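PDB 6AHP: flagellar protein FliL from Vibrio alginolyticus, which assists flagellar motor function, its periplasmic core resembling the stomatin-like (SPFH) domains of membrane-associated proteins. Local coordinates for residues A[49-61]-A[78-90]. Numbering follows the deposited sequence.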
loop_
_atom_site.group_PDB
_atom_site.type_symbol
_atom_site.label_atom_id
_atom_site.label_comp_id
_atom_site.label_asym_id
_atom_site.label_seq_id
_atom_site.Cartn_x
_atom_site.Cartn_y
_atom_site.Cartn_z
ATOM N N HIS A 49 6.570 -3.991 10.018
ATOM C CA HIS A 49 5.715 -4.214 8.859
ATOM C C HIS A 49 5.030 -2.952 8.362
ATOM O O HIS A 49 4.049 -3.046 7.612
ATOM C CB HIS A 49 4.690 -5.293 9.193
ATOM C CG HIS A 49 5.316 -6.636 9.356
ATOM N ND1 HIS A 49 5.732 -7.386 8.277
ATOM C CD2 HIS A 49 5.695 -7.323 10.459
ATOM C CE1 HIS A 49 6.291 -8.504 8.708
ATOM N NE2 HIS A 49 6.279 -8.492 10.025
ATOM N N SER A 50 5.517 -1.782 8.774
ATOM C CA SER A 50 4.960 -0.510 8.309
ATOM C C SER A 50 4.780 -0.384 6.799
ATOM O O SER A 50 3.776 0.217 6.380
ATOM C CB SER A 50 5.837 0.649 8.803
ATOM O OG SER A 50 5.360 1.074 10.051
ATOM N N PRO A 51 5.694 -0.866 5.941
ATOM C CA PRO A 51 5.419 -0.770 4.497
ATOM C C PRO A 51 4.157 -1.502 4.091
ATOM O O PRO A 51 3.361 -0.984 3.290
ATOM C CB PRO A 51 6.669 -1.391 3.860
ATOM C CG PRO A 51 7.749 -1.195 4.917
ATOM C CD PRO A 51 7.027 -1.441 6.204
ATOM N N LEU A 52 3.937 -2.692 4.656
ATOM C CA LEU A 52 2.728 -3.440 4.325
ATOM C C LEU A 52 1.487 -2.722 4.862
ATOM O O LEU A 52 0.474 -2.613 4.169
ATOM C CB LEU A 52 2.845 -4.850 4.899
ATOM C CG LEU A 52 1.645 -5.762 4.736
ATOM C CD1 LEU A 52 1.506 -6.037 3.233
ATOM C CD2 LEU A 52 1.819 -7.053 5.482
ATOM N N ILE A 53 1.585 -2.178 6.080
ATOM C CA ILE A 53 0.452 -1.494 6.690
ATOM C C ILE A 53 0.083 -0.252 5.879
ATOM O O ILE A 53 -1.083 -0.022 5.570
ATOM C CB ILE A 53 0.764 -1.158 8.162
ATOM C CG1 ILE A 53 0.778 -2.460 8.985
ATOM C CG2 ILE A 53 -0.277 -0.163 8.732
ATOM C CD1 ILE A 53 1.396 -2.358 10.384
ATOM N N GLU A 54 1.077 0.556 5.511
ATOM C CA GLU A 54 0.795 1.765 4.739
ATOM C C GLU A 54 0.193 1.436 3.393
ATOM O O GLU A 54 -0.656 2.179 2.884
ATOM C CB GLU A 54 2.069 2.583 4.541
ATOM C CG GLU A 54 2.639 3.179 5.794
ATOM C CD GLU A 54 4.086 3.592 5.571
ATOM O OE1 GLU A 54 4.435 3.922 4.415
ATOM O OE2 GLU A 54 4.886 3.553 6.526
ATOM N N SER A 55 0.630 0.331 2.793
ATOM C CA SER A 55 0.115 -0.074 1.494
ATOM C C SER A 55 -1.320 -0.579 1.599
ATOM O O SER A 55 -2.133 -0.351 0.694
ATOM C CB SER A 55 1.027 -1.149 0.907
ATOM O OG SER A 55 0.899 -1.123 -0.494
ATOM N N SER A 56 -1.634 -1.304 2.677
ATOM C CA SER A 56 -3.005 -1.727 2.928
ATOM C C SER A 56 -3.930 -0.524 3.083
ATOM O O SER A 56 -5.028 -0.500 2.525
ATOM C CB SER A 56 -3.058 -2.591 4.185
ATOM O OG SER A 56 -4.387 -2.859 4.578
ATOM N N LEU A 57 -3.510 0.463 3.881
ATOM C CA LEU A 57 -4.307 1.670 4.081
ATOM C C LEU A 57 -4.585 2.380 2.752
ATOM O O LEU A 57 -5.725 2.763 2.465
ATOM C CB LEU A 57 -3.588 2.603 5.060
ATOM C CG LEU A 57 -3.800 2.220 6.546
ATOM C CD1 LEU A 57 -2.888 2.969 7.511
ATOM C CD2 LEU A 57 -5.272 2.330 6.971
ATOM N N LEU A 58 -3.543 2.599 1.943
ATOM C CA LEU A 58 -3.736 3.249 0.647
ATOM C C LEU A 58 -4.677 2.440 -0.241
ATOM O O LEU A 58 -5.519 3.018 -0.935
ATOM C CB LEU A 58 -2.392 3.476 -0.051
ATOM C CG LEU A 58 -2.359 4.508 -1.187
ATOM C CD1 LEU A 58 -2.913 5.907 -0.758
ATOM C CD2 LEU A 58 -0.939 4.645 -1.741
ATOM N N SER A 59 -4.574 1.100 -0.207
ATOM C CA SER A 59 -5.510 0.264 -0.956
ATOM C C SER A 59 -6.935 0.463 -0.473
ATOM O O SER A 59 -7.871 0.523 -1.281
ATOM C CB SER A 59 -5.138 -1.210 -0.837
ATOM O OG SER A 59 -3.964 -1.514 -1.555
ATOM N N THR A 60 -7.127 0.538 0.848
ATOM C CA THR A 60 -8.474 0.714 1.368
ATOM C C THR A 60 -9.053 2.040 0.911
ATOM O O THR A 60 -10.176 2.090 0.414
ATOM C CB THR A 60 -8.500 0.653 2.886
ATOM O OG1 THR A 60 -7.956 -0.602 3.325
ATOM C CG2 THR A 60 -9.965 0.792 3.351
ATOM N N PHE A 61 -8.302 3.127 1.099
ATOM C CA PHE A 61 -8.783 4.455 0.724
ATOM C C PHE A 61 -8.992 4.601 -0.788
ATOM O O PHE A 61 -9.895 5.321 -1.217
ATOM C CB PHE A 61 -7.803 5.513 1.215
ATOM C CG PHE A 61 -7.587 5.502 2.704
ATOM C CD1 PHE A 61 -8.594 5.094 3.564
ATOM C CD2 PHE A 61 -6.376 5.925 3.241
ATOM C CE1 PHE A 61 -8.398 5.093 4.935
ATOM C CE2 PHE A 61 -6.173 5.936 4.618
ATOM C CZ PHE A 61 -7.188 5.511 5.462
ATOM N N LEU A 78 -15.568 3.068 6.638
ATOM C CA LEU A 78 -14.218 3.183 6.095
ATOM C C LEU A 78 -13.149 2.858 7.140
ATOM O O LEU A 78 -12.187 2.137 6.853
ATOM C CB LEU A 78 -14.005 4.586 5.535
ATOM C CG LEU A 78 -12.865 4.680 4.515
ATOM C CD1 LEU A 78 -13.090 3.773 3.319
ATOM C CD2 LEU A 78 -12.616 6.118 4.101
ATOM N N ARG A 79 -13.285 3.423 8.347
ATOM C CA ARG A 79 -12.334 3.142 9.417
ATOM C C ARG A 79 -12.280 1.650 9.725
ATOM O O ARG A 79 -11.190 1.075 9.824
ATOM C CB ARG A 79 -12.703 3.925 10.685
ATOM C CG ARG A 79 -12.858 5.440 10.517
ATOM C CD ARG A 79 -12.835 6.206 11.864
ATOM N NE ARG A 79 -14.003 5.930 12.704
ATOM C CZ ARG A 79 -14.044 5.000 13.659
ATOM N NH1 ARG A 79 -15.156 4.814 14.372
ATOM N NH2 ARG A 79 -12.978 4.252 13.901
ATOM N N ASP A 80 -13.451 1.009 9.891
ATOM C CA ASP A 80 -13.489 -0.420 10.217
ATOM C C ASP A 80 -12.900 -1.273 9.105
ATOM O O ASP A 80 -12.211 -2.266 9.378
ATOM C CB ASP A 80 -14.922 -0.888 10.486
ATOM C CG ASP A 80 -15.488 -0.337 11.781
ATOM O OD1 ASP A 80 -14.690 0.073 12.655
ATOM O OD2 ASP A 80 -16.737 -0.300 11.903
ATOM N N ARG A 81 -13.239 -0.962 7.852
ATOM C CA ARG A 81 -12.623 -1.660 6.723
ATOM C C ARG A 81 -11.103 -1.542 6.754
ATOM O O ARG A 81 -10.396 -2.524 6.526
ATOM C CB ARG A 81 -13.136 -1.103 5.404
ATOM C CG ARG A 81 -14.424 -1.719 4.988
ATOM C CD ARG A 81 -14.221 -3.129 4.478
ATOM N NE ARG A 81 -15.363 -3.472 3.638
ATOM C CZ ARG A 81 -15.357 -3.422 2.310
ATOM N NH1 ARG A 81 -14.249 -3.081 1.648
ATOM N NH2 ARG A 81 -16.465 -3.727 1.646
ATOM N N ALA A 82 -10.596 -0.320 6.947
ATOM C CA ALA A 82 -9.153 -0.095 7.068
ATOM C C ALA A 82 -8.518 -1.009 8.118
ATOM O O ALA A 82 -7.522 -1.682 7.835
ATOM C CB ALA A 82 -8.881 1.368 7.399
ATOM N N SER A 83 -9.084 -1.050 9.338
ATOM C CA SER A 83 -8.536 -1.923 10.380
ATOM C C SER A 83 -8.571 -3.383 9.944
ATOM O O SER A 83 -7.586 -4.115 10.106
ATOM C CB SER A 83 -9.306 -1.751 11.704
ATOM O OG SER A 83 -9.065 -0.477 12.264
ATOM N N GLU A 84 -9.698 -3.823 9.416
ATOM C CA GLU A 84 -9.817 -5.194 8.992
ATOM C C GLU A 84 -8.853 -5.545 7.857
ATOM O O GLU A 84 -8.255 -6.558 7.882
ATOM C CB GLU A 84 -11.248 -5.589 8.675
ATOM C CG GLU A 84 -12.144 -5.898 9.882
ATOM C CD GLU A 84 -11.520 -6.761 10.991
ATOM O OE1 GLU A 84 -10.971 -7.831 10.768
ATOM O OE2 GLU A 84 -11.607 -6.366 12.137
ATOM N N ASP A 85 -8.659 -4.653 6.917
ATOM C CA ASP A 85 -7.731 -4.955 5.817
ATOM C C ASP A 85 -6.305 -5.111 6.331
ATOM O O ASP A 85 -5.583 -6.007 5.884
ATOM C CB ASP A 85 -7.786 -3.878 4.731
ATOM C CG ASP A 85 -9.073 -3.956 3.871
ATOM O OD1 ASP A 85 -9.752 -5.003 3.875
ATOM O OD2 ASP A 85 -9.417 -2.949 3.191
ATOM N N ILE A 86 -5.888 -4.264 7.295
ATOM C CA ILE A 86 -4.545 -4.394 7.883
ATOM C C ILE A 86 -4.409 -5.726 8.613
ATOM O O ILE A 86 -3.405 -6.435 8.485
ATOM C CB ILE A 86 -4.243 -3.222 8.841
ATOM C CG1 ILE A 86 -4.044 -1.917 8.083
ATOM C CG2 ILE A 86 -2.990 -3.532 9.722
ATOM C CD1 ILE A 86 -4.239 -0.659 8.958
ATOM N N LYS A 87 -5.401 -6.064 9.425
ATOM C CA LYS A 87 -5.314 -7.306 10.173
ATOM C C LYS A 87 -5.230 -8.497 9.221
ATOM O O LYS A 87 -4.406 -9.401 9.416
ATOM C CB LYS A 87 -6.509 -7.423 11.109
ATOM C CG LYS A 87 -6.427 -6.545 12.345
ATOM C CD LYS A 87 -7.736 -6.638 13.166
ATOM C CE LYS A 87 -7.781 -5.523 14.198
ATOM N NZ LYS A 87 -9.075 -5.544 14.947
ATOM N N ALA A 88 -6.016 -8.459 8.132
ATOM C CA ALA A 88 -5.994 -9.544 7.152
ATOM C C ALA A 88 -4.638 -9.633 6.452
ATOM O O ALA A 88 -4.088 -10.730 6.309
ATOM C CB ALA A 88 -7.144 -9.355 6.147
ATOM N N ALA A 89 -4.055 -8.482 6.064
ATOM C CA ALA A 89 -2.698 -8.466 5.496
ATOM C C ALA A 89 -1.652 -9.031 6.459
ATOM O O ALA A 89 -0.749 -9.776 6.051
ATOM C CB ALA A 89 -2.290 -7.044 5.098
ATOM N N LEU A 90 -1.711 -8.650 7.719
ATOM C CA LEU A 90 -0.687 -9.144 8.637
ATOM C C LEU A 90 -0.938 -10.602 9.020
ATOM O O LEU A 90 0.020 -11.359 9.221
ATOM C CB LEU A 90 -0.630 -8.253 9.880
ATOM C CG LEU A 90 -0.171 -6.819 9.555
ATOM C CD1 LEU A 90 -0.446 -5.912 10.704
ATOM C CD2 LEU A 90 1.308 -6.804 9.250
HETATM O O HOH W 1 -6.119 -0.937 5.426
#
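Thr60 and Asp85 meet head-on where helices 50-62 and 72-94 pack roughly antiparallel, the axes of the short segments 139° and 9.0 Å apart. Thr60 OG1 lies 2.8 Å from Asp85 OD2, a likely hydrogen bond, although Ser56 O is 3.0 Å from Thr60 OG1 and the proton could go to either. A branched threonine suits this knob-into-hole position among Leu78, Arg81, Ala82 and Asp85: with OG1 beside the backbone N (chi1 -58°), CG2 turns toward the Ala82 backbone and the side chains of Leu78 and Arg81. Water 1 donates to Thr60 OG1 and Ala82 O, and bonds Ser56 OG at 2.7 Å. Ser56 CA to Ile86 CA and Thr60 CA to Ala82 CA are both 5.8 Å, consistent with small Ser56 and Ala82 allowing close backbones.

Beside this polar seam, Ile86 CD1 meets Leu57 CD2 at 3.7 Å, and Leu90 uses both branches: CD1 touches Ile53 CD1, CD2 packs against His49 CB and Leu52 CD2. Leu78 CD2 reaches Phe61 CD1 at 4.2 Å, greasy partners; Phe61 also meets Phe18. Farther out, Leu57 reaches strand 7-21, and His49 ND1 bonds Tyr9 OH of the second subunit. Polar atoms are thus satisfied locally, beside an apolar side facing the sheet.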